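Local coordinates for proteolytically activated form of PPO4 Tyrosinase (Agaricus bisporus var. bisporus H97, PDB 4OUA), which catalyses the copper-dependent o-hydroxylation of monophenols and the oxidation of the resulting o-diphenols to o-quinones, probably the first step towards melanin, at residues Lys26-Tyr31 with Val149-Tyr154; Ile32-Ala37 with Glu103-Ile108; Gly54-Pro59 with Gly77-Ser82; His81-Phe86 with Glu308-Phe313. All coordinates share one frame; numbering follows the deposited sequence.

How the contacts relate
The four contacts fall into two pairs on the tyrosinase fold. Contacts 1 and 2 lie about 10 Å apart, centre to centre, and share helix 25-39: its first half meets strand 148-152, and the following turns meet helix 86-109. Contacts 3 and 4, about 9 Å apart between centres, share His81 and Ser82, and both touch the same copper ion. Between contacts 1 and 3 the centres are about 31 Å apart. Along the chain, contact 3 is nested within contact 2, and contact 2 within contact 1, whereas contact 4 crosses both outer loops. Helix 86-109 links the pairs, starting in contact 4, carrying the copper ligand His90 and reaching contact 2 near its far end.

Contact 1: residues Lys26-Tyr31 with Val149-Tyr154; sequences KFFTLY and VKITNY
Thr29 of helix 25-39 sits against Ile151 of strand 148-152 with the CA atoms of the two residues 4.9 Å apart, and the axes of segments 26-31 and 149-152 approach to 7.3 Å at an angle of 106°, so that the helix passes across the strand. One hydrogen bond joins the two elements. Thr152 N gives its hydrogen to Thr29 OG1 at 2.8 Å, almost straight at 175°. The Thr29 hydroxyl lies beside its own backbone N, anti to the carbonyl carbon (chi1 -69°), and there it also bonds Glu25 O one turn earlier. Threonine suits the place because one small group serves both partners. Phe28 works alongside it. The edge of its ring meets the strand: CE2 stands 3.5 Å from Lys150 O, which lies in the ring plane, where the slightly positive C-H edge favours an oxygen. At the ring tip CZ touches Val149 CB at 4.0 Å, and CD2 meets Ile151 CG2 obliquely. These branched aliphatic residues favour strand geometry and give the aromatic ring apolar neighbours. The strand pairs with strand 158-162 through backbone bonds of Val149 and Ile151, while the N-H of Thr152 serves the helix. Ile151 also packs on Ile32 and Arg33 of the next helical turn, and helix 116-125 flanks the helix, with Trp119 touching Thr29 and Ala122 touching Lys26 and Leu30.

Contact 2: residues Ile32-Ala37 with Glu103-Ile108; sequences IRALQA and EAAKGI
Ala34 packs against Ala104 and Ala105 where two helices cross, and the contact between these segments is made without a hydrogen bond. The short axes approach to 8.3 Å at an angle of 116°, and the CA atoms of Ala34 and Ala105 are 4.9 Å apart. Methyl-to-methyl contact forms the first group. Ala34 CB lies 3.9 Å from Ala105 CB and touches Ala104 CB as well. It also faces the backbone of the second helix, with Ala34 CB 3.7 Å from Ala105 N. Alanine fits here because a longer side chain would stand between the two backbones. One turn on, Ala37 CB adds a looser contact with Ala104 CB.

Longer aliphatic parts make up the second group. Ile108 presses CG2 on Arg33 CB at 3.5 Å and also meets Arg33 CG, the two side chains crossing at about a right angle. Its other branch, CG1, comes near Ala34 N. Only the root of Arg33 takes part: the chain bends at chi2 (-60°), and its charged end leads away from the helix pair. An arginine can thus lend its first carbons to the packing while the guanidinium lies elsewhere.

Around the crossing, Ala34 also touches Leu101 further back on helix 86-109, and Ala105 touches Leu126. Arg33 continues on to Ile159 of strand 158-162 and to Asn153 and Tyr154, joining the helix pair to the hairpin.

Contact 3: residues Gly54-Pro59 with Gly77-Ser82; sequences GIHGLP and GYCTHS. With NA (sodium ion), chain E; CU1 (copper (I) ion), chain C.
His56 and His81 bind the same copper ion, each through NE2 at 2.1 Å; a water and His90 complete this half of the tyrosinase dicopper centre. His56 ND1 bonds Ala269 O, which holds the ring. A thioether crosslink joins Cys79 SG to His81 CE1 (1.8 Å). The same cysteine lies over one face of the His56 ring, its SG 3.6 Å from the centroid. Backbone bonds draw the two segments together: Tyr78 N gives to Ile55 O at 3.0 Å, and Cys79 N to His56 O at 3.3 Å, on a lone pair. Gly77 suits its place because a CB would run into His56 O. Further along, carbonyls of Gly54, Gly57 and Pro59, with two waters, bind a sodium ion. Outside this polar core, Ile55 CG2 touches Tyr78 CD2 at 3.5 Å. An alanine in place of Tyr78 would probably leave a gap where CD2 met Ile55 CG2 and Trp63 N without its weak partner. Both segments lie in the long connection between helices 49-54 and 86-109; the latter packs Trp89 on Tyr78 and Cys79 and Tyr93 on Ile55.

Contact 4: residues His81-Phe86 with Glu308-Phe313; sequences HSQVLF and EGSMGF. With CU1 (copper (I) ion), chain C.
The loop that supplies the copper ligand His81 and turns into helix 86-109 meets, through Ser82 and Glu308, the loop between strands 304-305 and 318-319. Ser82 OG gives a hydrogen bond of 2.6 Å to Glu308 OE2, reaching the carboxylate on its anti side and 28° out of its plane. A chi1 of -54° sets OG beside the backbone N, where it meets this oxygen; it also bonds His235 NE2. Glu308, extended beyond CG, spans the distance between the loops, its CG 3.6 Å from His81 O. An alanine at Ser82 would probably leave the Glu308 carboxylate and His235 without this shared partner. A type I turn from Gln83 to Phe86 brings Leu85 to Phe313: Leu85 CD1 lies 3.5 Å from Phe313 CE2, the side chains crossing at about a right angle. Leu319 touches both, an apolar patch that suits leucine and phenylalanine. Ser310 N bonds Phe313 O, with a weak return bond from Phe313 N to Ser310 O. One hydroxyl, on the residue after a copper ligand, thus joins Glu308 and His235; with Ser82 N bonded to Glu247 OE1, this probably limits the movement of the backbone next to His81.

Contact 1: residues Lys26-Tyr31 with Val149-Tyr154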
loop_
_atom_site.group_PDB
_atom_site.type_symbol
_atom_site.label_atom_id
_atom_site.label_comp_id
_atom_site.label_asym_id
_atom_site.label_seq_id
_atom_site.Cartn_x
_atom_site.Cartn_y
_atom_site.Cartn_z
ATOM N N LYS A 26 -11.100 17.504 6.515
ATOM C CA LYS A 26 -9.775 17.965 6.114
ATOM C C LYS A 26 -8.971 16.868 5.421
ATOM O O LYS A 26 -8.491 17.055 4.302
ATOM C CB LYS A 26 -8.998 18.486 7.326
ATOM C CG LYS A 26 -9.026 19.998 7.488
ATOM C CD LYS A 26 -10.428 20.503 7.784
ATOM C CE LYS A 26 -10.463 22.024 7.827
ATOM N NZ LYS A 26 -9.484 22.578 8.804
ATOM N N PHE A 27 -8.826 15.730 6.093
ATOM C CA PHE A 27 -8.040 14.614 5.573
ATOM C C PHE A 27 -8.572 14.098 4.239
ATOM O O PHE A 27 -7.802 13.835 3.314
ATOM C CB PHE A 27 -8.002 13.467 6.587
ATOM C CG PHE A 27 -7.033 13.681 7.713
ATOM C CD1 PHE A 27 -5.908 14.472 7.538
ATOM C CD2 PHE A 27 -7.242 13.087 8.946
ATOM C CE1 PHE A 27 -5.011 14.667 8.574
ATOM C CE2 PHE A 27 -6.351 13.279 9.985
ATOM C CZ PHE A 27 -5.233 14.071 9.798
ATOM N N PHE A 28 -9.888 13.949 4.145
ATOM C CA PHE A 28 -10.506 13.407 2.940
ATOM C C PHE A 28 -10.368 14.369 1.767
ATOM O O PHE A 28 -10.053 13.956 0.653
ATOM C CB PHE A 28 -11.979 13.083 3.191
ATOM C CG PHE A 28 -12.644 12.367 2.050
ATOM C CD1 PHE A 28 -12.287 11.067 1.730
ATOM C CD2 PHE A 28 -13.630 12.988 1.304
ATOM C CE1 PHE A 28 -12.896 10.403 0.681
ATOM C CE2 PHE A 28 -14.244 12.331 0.254
ATOM C CZ PHE A 28 -13.877 11.035 -0.058
ATOM N N THR A 29 -10.605 15.653 2.025
ATOM C CA THR A 29 -10.460 16.683 1.002
ATOM C C THR A 29 -9.028 16.756 0.484
ATOM O O THR A 29 -8.799 16.839 -0.723
ATOM C CB THR A 29 -10.861 18.071 1.533
ATOM O OG1 THR A 29 -12.277 18.114 1.752
ATOM C CG2 THR A 29 -10.476 19.150 0.534
ATOM N N LEU A 30 -8.069 16.728 1.403
ATOM C CA LEU A 30 -6.660 16.813 1.037
ATOM C C LEU A 30 -6.222 15.589 0.247
ATOM O O LEU A 30 -5.388 15.685 -0.652
ATOM C CB LEU A 30 -5.786 16.974 2.284
ATOM C CG LEU A 30 -5.802 18.349 2.954
ATOM C CD1 LEU A 30 -4.870 18.373 4.158
ATOM C CD2 LEU A 30 -5.422 19.433 1.956
ATOM N N TYR A 31 -6.797 14.440 0.584
ATOM C CA TYR A 31 -6.449 13.188 -0.077
ATOM C C TYR A 31 -6.988 13.155 -1.506
ATOM O O TYR A 31 -6.292 12.738 -2.430
ATOM C CB TYR A 31 -6.978 11.996 0.724
ATOM C CG TYR A 31 -6.424 10.664 0.273
ATOM C CD1 TYR A 31 -5.160 10.247 0.670
ATOM C CD2 TYR A 31 -7.164 9.824 -0.550
ATOM C CE1 TYR A 31 -4.647 9.031 0.260
ATOM C CE2 TYR A 31 -6.659 8.605 -0.966
ATOM C CZ TYR A 31 -5.399 8.214 -0.557
ATOM O OH TYR A 31 -4.889 7.004 -0.967
ATOM N N VAL A 149 -17.512 12.504 -5.156
ATOM C CA VAL A 149 -17.356 12.547 -3.706
ATOM C C VAL A 149 -17.402 13.975 -3.171
ATOM O O VAL A 149 -16.951 14.909 -3.829
ATOM C CB VAL A 149 -16.034 11.891 -3.259
ATOM C CG1 VAL A 149 -16.062 10.390 -3.527
ATOM C CG2 VAL A 149 -14.849 12.547 -3.954
ATOM N N LYS A 150 -17.947 14.128 -1.968
ATOM C CA LYS A 150 -18.062 15.436 -1.333
ATOM C C LYS A 150 -16.775 15.847 -0.624
ATOM O O LYS A 150 -16.273 15.131 0.245
ATOM C CB LYS A 150 -19.219 15.444 -0.330
ATOM C CG LYS A 150 -20.592 15.210 -0.934
ATOM C CD LYS A 150 -21.659 15.227 0.151
ATOM C CE LYS A 150 -23.046 14.975 -0.415
ATOM N NZ LYS A 150 -24.075 14.937 0.661
ATOM N N ILE A 151 -16.248 17.009 -0.994
ATOM C CA ILE A 151 -15.102 17.578 -0.301
ATOM C C ILE A 151 -15.360 19.046 0.009
ATOM O O ILE A 151 -16.392 19.599 -0.374
ATOM C CB ILE A 151 -13.805 17.447 -1.124
ATOM C CG1 ILE A 151 -13.919 18.229 -2.431
ATOM C CG2 ILE A 151 -13.494 15.986 -1.399
ATOM C CD1 ILE A 151 -12.664 18.185 -3.275
ATOM N N THR A 152 -14.426 19.671 0.717
ATOM C CA THR A 152 -14.527 21.091 1.015
ATOM C C THR A 152 -13.732 21.892 -0.008
ATOM O O THR A 152 -12.559 21.607 -0.257
ATOM C CB THR A 152 -14.023 21.414 2.433
ATOM O OG1 THR A 152 -14.893 20.810 3.399
ATOM C CG2 THR A 152 -13.992 22.916 2.660
ATOM N N ASN A 153 -14.377 22.888 -0.606
ATOM C CA ASN A 153 -13.724 23.711 -1.612
ATOM C C ASN A 153 -12.735 24.685 -0.980
ATOM O O ASN A 153 -12.724 24.867 0.238
ATOM C CB ASN A 153 -14.760 24.469 -2.437
ATOM C CG ASN A 153 -14.329 24.654 -3.873
ATOM O OD1 ASN A 153 -13.155 24.491 -4.206
ATOM N ND2 ASN A 153 -15.278 24.995 -4.738
ATOM N N TYR A 154 -11.911 25.315 -1.813
ATOM C CA TYR A 154 -10.845 26.183 -1.323
ATOM C C TYR A 154 -11.375 27.451 -0.655
ATOM O O TYR A 154 -10.610 28.219 -0.074
ATOM C CB TYR A 154 -9.900 26.557 -2.466
ATOM C CG TYR A 154 -9.234 25.367 -3.119
ATOM C CD1 TYR A 154 -8.200 24.691 -2.484
ATOM C CD2 TYR A 154 -9.635 24.925 -4.372
ATOM C CE1 TYR A 154 -7.586 23.602 -3.078
ATOM C CE2 TYR A 154 -9.026 23.838 -4.974
ATOM C CZ TYR A 154 -8.003 23.180 -4.322
ATOM O OH TYR A 154 -7.394 22.097 -4.916
#

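Contact 2: residues Ile32-Ala37 with Glu103-Ile108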
loop_
_atom_site.group_PDB
_atom_site.type_symbol
_atom_site.label_atom_id
_atom_site.label_comp_id
_atom_site.label_asym_id
_atom_site.label_seq_id
_atom_site.Cartn_x
_atom_site.Cartn_y
_atom_site.Cartn_z
ATOM N N ILE A 32 -8.229 13.600 -1.680
ATOM C CA ILE A 32 -8.856 13.637 -2.997
ATOM C C ILE A 32 -8.169 14.645 -3.913
ATOM O O ILE A 32 -8.029 14.414 -5.116
ATOM C CB ILE A 32 -10.352 13.989 -2.900
ATOM C CG1 ILE A 32 -11.088 12.973 -2.023
ATOM C CG2 ILE A 32 -10.974 14.054 -4.287
ATOM C CD1 ILE A 32 -11.044 11.558 -2.554
ATOM N N ARG A 33 -7.742 15.765 -3.341
ATOM C CA ARG A 33 -7.041 16.789 -4.104
ATOM C C ARG A 33 -5.632 16.340 -4.477
ATOM O O ARG A 33 -5.222 16.447 -5.632
ATOM C CB ARG A 33 -6.979 18.100 -3.319
ATOM C CG ARG A 33 -8.321 18.791 -3.140
ATOM C CD ARG A 33 -8.953 19.132 -4.481
ATOM N NE ARG A 33 -10.005 20.137 -4.351
ATOM C CZ ARG A 33 -10.767 20.560 -5.357
ATOM N NH1 ARG A 33 -10.600 20.062 -6.574
ATOM N NH2 ARG A 33 -11.698 21.479 -5.144
ATOM N N ALA A 34 -4.894 15.836 -3.490
ATOM C CA ALA A 34 -3.502 15.451 -3.693
ATOM C C ALA A 34 -3.385 14.234 -4.599
ATOM O O ALA A 34 -2.459 14.138 -5.406
ATOM C CB ALA A 34 -2.828 15.181 -2.358
ATOM N N LEU A 35 -4.326 13.305 -4.465
ATOM C CA LEU A 35 -4.324 12.099 -5.284
ATOM C C LEU A 35 -4.613 12.432 -6.745
ATOM O O LEU A 35 -4.001 11.871 -7.655
ATOM C CB LEU A 35 -5.344 11.090 -4.753
ATOM C CG LEU A 35 -5.407 9.747 -5.476
ATOM C CD1 LEU A 35 -4.038 9.090 -5.505
ATOM C CD2 LEU A 35 -6.424 8.842 -4.808
ATOM N N GLN A 36 -5.547 13.351 -6.965
ATOM C CA GLN A 36 -5.843 13.818 -8.311
ATOM C C GLN A 36 -4.651 14.592 -8.863
ATOM O O GLN A 36 -4.359 14.544 -10.056
ATOM C CB GLN A 36 -7.102 14.691 -8.313
ATOM C CG GLN A 36 -7.529 15.175 -9.690
ATOM C CD GLN A 36 -8.124 14.070 -10.540
ATOM O OE1 GLN A 36 -9.096 13.424 -10.147
ATOM N NE2 GLN A 36 -7.540 13.845 -11.711
ATOM N N ALA A 37 -3.955 15.296 -7.977
ATOM C CA ALA A 37 -2.818 16.119 -8.368
ATOM C C ALA A 37 -1.663 15.279 -8.908
ATOM O O ALA A 37 -1.053 15.626 -9.918
ATOM C CB ALA A 37 -2.352 16.959 -7.189
ATOM N N GLU A 103 3.408 15.708 0.097
ATOM C CA GLU A 103 4.041 16.861 -0.533
ATOM C C GLU A 103 3.061 17.580 -1.451
ATOM O O GLU A 103 3.032 18.807 -1.509
ATOM C CB GLU A 103 5.283 16.429 -1.314
ATOM C CG GLU A 103 6.171 17.580 -1.762
ATOM C CD GLU A 103 7.480 17.104 -2.369
ATOM O OE1 GLU A 103 8.528 17.720 -2.081
ATOM O OE2 GLU A 103 7.462 16.115 -3.134
ATOM N N ALA A 104 2.250 16.804 -2.162
ATOM C CA ALA A 104 1.212 17.367 -3.011
ATOM C C ALA A 104 0.120 18.000 -2.155
ATOM O O ALA A 104 -0.468 19.014 -2.530
ATOM C CB ALA A 104 0.627 16.296 -3.920
ATOM N N ALA A 105 -0.138 17.394 -0.998
ATOM C CA ALA A 105 -1.183 17.866 -0.097
ATOM C C ALA A 105 -0.800 19.187 0.561
ATOM O O ALA A 105 -1.666 19.949 0.988
ATOM C CB ALA A 105 -1.481 16.815 0.960
ATOM N N LYS A 106 0.500 19.453 0.642
ATOM C CA LYS A 106 0.984 20.717 1.188
ATOM C C LYS A 106 0.663 21.868 0.242
ATOM O O LYS A 106 0.186 22.920 0.668
ATOM C CB LYS A 106 2.489 20.654 1.450
ATOM C CG LYS A 106 2.878 19.819 2.654
ATOM C CD LYS A 106 4.384 19.794 2.837
ATOM C CE LYS A 106 4.777 19.041 4.097
ATOM N NZ LYS A 106 6.255 18.964 4.255
ATOM N N GLY A 107 0.934 21.661 -1.043
ATOM C CA GLY A 107 0.623 22.649 -2.056
ATOM C C GLY A 107 -0.872 22.862 -2.158
ATOM O O GLY A 107 -1.337 23.956 -2.476
ATOM N N ILE A 108 -1.628 21.805 -1.883
ATOM C CA ILE A 108 -3.082 21.888 -1.879
ATOM C C ILE A 108 -3.568 22.772 -0.738
ATOM O O ILE A 108 -4.471 23.589 -0.915
ATOM C CB ILE A 108 -3.727 20.496 -1.748
ATOM C CG1 ILE A 108 -3.369 19.626 -2.956
ATOM C CG2 ILE A 108 -5.234 20.622 -1.601
ATOM C CD1 ILE A 108 -3.798 20.213 -4.281
#

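Contact 3: residues Gly54-Pro59 with Gly77-Ser82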
loop_
_atom_site.group_PDB
_atom_site.type_symbol
_atom_site.label_atom_id
_atom_site.label_comp_id
_atom_site.label_asym_id
_atom_site.label_seq_id
_atom_site.Cartn_x
_atom_site.Cartn_y
_atom_site.Cartn_z
ATOM N N GLY A 54 4.606 2.717 -10.860
ATOM C CA GLY A 54 5.448 2.044 -11.830
ATOM C C GLY A 54 6.603 1.309 -11.180
ATOM O O GLY A 54 7.170 0.394 -11.767
ATOM N N ILE A 55 6.952 1.706 -9.961
ATOM C CA ILE A 55 8.034 1.054 -9.233
ATOM C C ILE A 55 7.727 -0.420 -8.987
ATOM O O ILE A 55 8.599 -1.275 -9.126
ATOM C CB ILE A 55 8.300 1.740 -7.882
ATOM C CG1 ILE A 55 8.737 3.190 -8.096
ATOM C CG2 ILE A 55 9.354 0.974 -7.096
ATOM C CD1 ILE A 55 8.923 3.964 -6.812
ATOM N N HIS A 56 6.479 -0.704 -8.625
ATOM C CA HIS A 56 6.046 -2.061 -8.309
ATOM C C HIS A 56 6.316 -3.026 -9.463
ATOM O O HIS A 56 7.091 -3.972 -9.321
ATOM C CB HIS A 56 4.557 -2.067 -7.953
ATOM C CG HIS A 56 4.104 -3.314 -7.256
ATOM N ND1 HIS A 56 3.472 -4.347 -7.915
ATOM C CD2 HIS A 56 4.182 -3.688 -5.957
ATOM C CE1 HIS A 56 3.185 -5.305 -7.052
ATOM N NE2 HIS A 56 3.605 -4.931 -5.857
ATOM N N GLY A 57 5.680 -2.779 -10.604
ATOM C CA GLY A 57 5.849 -3.630 -11.768
ATOM C C GLY A 57 6.321 -2.859 -12.985
ATOM O O GLY A 57 7.388 -2.244 -12.964
ATOM N N LEU A 58 5.528 -2.897 -14.052
ATOM C CA LEU A 58 5.834 -2.137 -15.258
ATOM C C LEU A 58 5.685 -0.639 -15.011
ATOM O O LEU A 58 4.873 -0.219 -14.185
ATOM C CB LEU A 58 4.929 -2.570 -16.412
ATOM C CG LEU A 58 5.192 -3.948 -17.019
ATOM C CD1 LEU A 58 4.094 -4.316 -18.003
ATOM C CD2 LEU A 58 6.551 -3.976 -17.698
ATOM N N PRO A 59 6.475 0.175 -15.727
ATOM C CA PRO A 59 7.471 -0.310 -16.685
ATOM C C PRO A 59 8.733 -0.813 -15.993
ATOM O O PRO A 59 8.954 -0.509 -14.823
ATOM C CB PRO A 59 7.771 0.931 -17.527
ATOM C CG PRO A 59 7.558 2.062 -16.582
ATOM C CD PRO A 59 6.413 1.647 -15.693
ATOM N N GLY A 77 10.122 -5.832 -12.376
ATOM C CA GLY A 77 9.575 -4.934 -11.376
ATOM C C GLY A 77 10.527 -4.763 -10.207
ATOM O O GLY A 77 11.545 -5.447 -10.120
ATOM N N TYR A 78 10.200 -3.839 -9.310
ATOM C CA TYR A 78 11.004 -3.621 -8.113
ATOM C C TYR A 78 10.498 -4.464 -6.950
ATOM O O TYR A 78 11.283 -4.911 -6.113
ATOM C CB TYR A 78 10.997 -2.145 -7.708
ATOM C CG TYR A 78 12.137 -1.325 -8.265
ATOM C CD1 TYR A 78 13.452 -1.602 -7.917
ATOM C CD2 TYR A 78 11.895 -0.253 -9.113
ATOM C CE1 TYR A 78 14.497 -0.846 -8.415
ATOM C CE2 TYR A 78 12.933 0.509 -9.615
ATOM C CZ TYR A 78 14.232 0.209 -9.262
ATOM O OH TYR A 78 15.267 0.966 -9.761
ATOM N N CYS A 79 9.184 -4.674 -6.905
ATOM C CA CYS A 79 8.541 -5.326 -5.768
ATOM C C CYS A 79 9.105 -6.714 -5.508
ATOM O O CYS A 79 9.369 -7.478 -6.435
ATOM C CB CYS A 79 7.026 -5.412 -5.979
ATOM S SG CYS A 79 6.496 -6.534 -7.292
ATOM N N THR A 80 9.293 -7.022 -4.231
ATOM C CA THR A 80 9.832 -8.306 -3.815
ATOM C C THR A 80 8.706 -9.246 -3.407
ATOM O O THR A 80 7.975 -8.977 -2.454
ATOM C CB THR A 80 10.813 -8.145 -2.648
ATOM O OG1 THR A 80 10.136 -7.540 -1.540
ATOM C CG2 THR A 80 11.982 -7.267 -3.061
ATOM N N HIS A 81 8.569 -10.347 -4.136
ATOM C CA HIS A 81 7.490 -11.293 -3.890
ATOM C C HIS A 81 8.031 -12.715 -3.803
ATOM O O HIS A 81 8.977 -13.069 -4.505
ATOM C CB HIS A 81 6.430 -11.185 -4.991
ATOM C CG HIS A 81 5.942 -9.787 -5.222
ATOM N ND1 HIS A 81 6.302 -9.047 -6.326
ATOM C CD2 HIS A 81 5.131 -8.992 -4.485
ATOM C CE1 HIS A 81 5.731 -7.857 -6.263
ATOM N NE2 HIS A 81 5.015 -7.797 -5.153
ATOM N N SER A 82 7.430 -13.518 -2.929
ATOM C CA SER A 82 7.852 -14.900 -2.720
ATOM C C SER A 82 9.237 -14.981 -2.081
ATOM O O SER A 82 9.920 -15.999 -2.184
ATOM C CB SER A 82 7.840 -15.668 -4.043
ATOM O OG SER A 82 6.575 -15.574 -4.672
HETATM NA NA NA E . 8.792 -0.455 -12.701
HETATM CU CU CU1 C . 4.274 -6.045 -4.260
HETATM O O HOH W 1 2.082 -7.039 -4.451
HETATM O O HOH W 2 10.024 1.389 -11.836
HETATM O O HOH W 3 10.679 -1.478 -12.311
#

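Contact 4: residues His81-Phe86 with Glu308-Phe313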
loop_
_atom_site.group_PDB
_atom_site.type_symbol
_atom_site.label_atom_id
_atom_site.label_comp_id
_atom_site.label_asym_id
_atom_site.label_seq_id
_atom_site.Cartn_x
_atom_site.Cartn_y
_atom_site.Cartn_z
ATOM N N HIS A 81 8.569 -10.347 -4.136
ATOM C CA HIS A 81 7.490 -11.293 -3.890
ATOM C C HIS A 81 8.031 -12.715 -3.803
ATOM O O HIS A 81 8.977 -13.069 -4.505
ATOM C CB HIS A 81 6.430 -11.185 -4.991
ATOM C CG HIS A 81 5.942 -9.787 -5.222
ATOM N ND1 HIS A 81 6.302 -9.047 -6.326
ATOM C CD2 HIS A 81 5.131 -8.992 -4.485
ATOM C CE1 HIS A 81 5.731 -7.857 -6.263
ATOM N NE2 HIS A 81 5.015 -7.797 -5.153
ATOM N N SER A 82 7.430 -13.518 -2.929
ATOM C CA SER A 82 7.852 -14.900 -2.720
ATOM C C SER A 82 9.237 -14.981 -2.081
ATOM O O SER A 82 9.920 -15.999 -2.184
ATOM C CB SER A 82 7.840 -15.668 -4.043
ATOM O OG SER A 82 6.575 -15.574 -4.672
ATOM N N GLN A 83 9.645 -13.902 -1.420
ATOM C CA GLN A 83 10.954 -13.851 -0.780
ATOM C C GLN A 83 10.885 -13.181 0.591
ATOM O O GLN A 83 9.895 -12.529 0.926
ATOM C CB GLN A 83 11.955 -13.119 -1.675
ATOM C CG GLN A 83 11.397 -11.868 -2.321
ATOM C CD GLN A 83 12.485 -10.908 -2.752
ATOM O OE1 GLN A 83 13.394 -10.605 -1.983
ATOM N NE2 GLN A 83 12.398 -10.425 -3.986
ATOM N N VAL A 84 11.949 -13.339 1.373
ATOM C CA VAL A 84 11.976 -12.875 2.758
ATOM C C VAL A 84 11.837 -11.361 2.905
ATOM O O VAL A 84 11.523 -10.866 3.986
ATOM C CB VAL A 84 13.279 -13.307 3.462
ATOM C CG1 VAL A 84 13.285 -14.808 3.697
ATOM C CG2 VAL A 84 14.491 -12.881 2.647
ATOM N N LEU A 85 12.066 -10.628 1.820
ATOM C CA LEU A 85 12.074 -9.170 1.880
ATOM C C LEU A 85 10.709 -8.549 1.600
ATOM O O LEU A 85 10.576 -7.327 1.601
ATOM C CB LEU A 85 13.098 -8.603 0.895
ATOM C CG LEU A 85 14.566 -8.905 1.196
ATOM C CD1 LEU A 85 15.466 -8.143 0.244
ATOM C CD2 LEU A 85 14.893 -8.568 2.644
ATOM N N PHE A 86 9.705 -9.388 1.365
ATOM C CA PHE A 86 8.376 -8.905 0.991
ATOM C C PHE A 86 7.827 -7.858 1.959
ATOM O O PHE A 86 7.450 -6.765 1.540
ATOM C CB PHE A 86 7.387 -10.070 0.887
ATOM C CG PHE A 86 5.959 -9.632 0.722
ATOM C CD1 PHE A 86 5.485 -9.221 -0.513
ATOM C CD2 PHE A 86 5.093 -9.623 1.802
ATOM C CE1 PHE A 86 4.173 -8.810 -0.668
ATOM C CE2 PHE A 86 3.780 -9.214 1.653
ATOM C CZ PHE A 86 3.320 -8.807 0.416
ATOM N N GLU A 308 11.666 -15.442 -7.479
ATOM C CA GLU A 308 10.978 -14.847 -8.622
ATOM C C GLU A 308 11.913 -13.972 -9.451
ATOM O O GLU A 308 12.028 -14.147 -10.665
ATOM C CB GLU A 308 9.775 -14.021 -8.165
ATOM C CG GLU A 308 8.615 -14.840 -7.629
ATOM C CD GLU A 308 7.297 -14.092 -7.706
ATOM O OE1 GLU A 308 7.222 -13.095 -8.458
ATOM O OE2 GLU A 308 6.338 -14.499 -7.018
ATOM N N GLY A 309 12.574 -13.028 -8.788
ATOM C CA GLY A 309 13.462 -12.098 -9.460
ATOM C C GLY A 309 12.848 -10.716 -9.568
ATOM O O GLY A 309 11.713 -10.565 -10.018
ATOM N N SER A 310 13.597 -9.703 -9.146
ATOM C CA SER A 310 13.135 -8.321 -9.218
ATOM C C SER A 310 14.285 -7.433 -9.678
ATOM O O SER A 310 15.423 -7.885 -9.758
ATOM C CB SER A 310 12.599 -7.856 -7.865
ATOM O OG SER A 310 13.638 -7.797 -6.905
ATOM N N MET A 311 14.002 -6.171 -9.976
ATOM C CA MET A 311 15.042 -5.296 -10.512
ATOM C C MET A 311 16.113 -4.991 -9.458
ATOM O O MET A 311 17.146 -4.397 -9.763
ATOM C CB MET A 311 14.417 -4.002 -11.055
ATOM C CG MET A 311 15.408 -2.952 -11.586
ATOM S SD MET A 311 14.628 -1.449 -12.229
ATOM C CE MET A 311 14.157 -1.976 -13.890
ATOM N N GLY A 312 15.872 -5.405 -8.219
ATOM C CA GLY A 312 16.861 -5.236 -7.173
ATOM C C GLY A 312 17.754 -6.457 -7.075
ATOM O O GLY A 312 18.963 -6.342 -6.869
ATOM N N PHE A 313 17.155 -7.633 -7.232
ATOM C CA PHE A 313 17.888 -8.887 -7.101
ATOM C C PHE A 313 17.551 -9.870 -8.215
ATOM O O PHE A 313 16.381 -10.147 -8.477
ATOM C CB PHE A 313 17.597 -9.537 -5.747
ATOM C CG PHE A 313 17.654 -8.586 -4.590
ATOM C CD1 PHE A 313 18.872 -8.177 -4.072
ATOM C CD2 PHE A 313 16.490 -8.107 -4.015
ATOM C CE1 PHE A 313 18.927 -7.302 -3.003
ATOM C CE2 PHE A 313 16.536 -7.235 -2.947
ATOM C CZ PHE A 313 17.758 -6.831 -2.440
HETATM CU CU CU1 C . 4.274 -6.045 -4.260
HETATM O O HOH W 1 2.082 -7.039 -4.451
#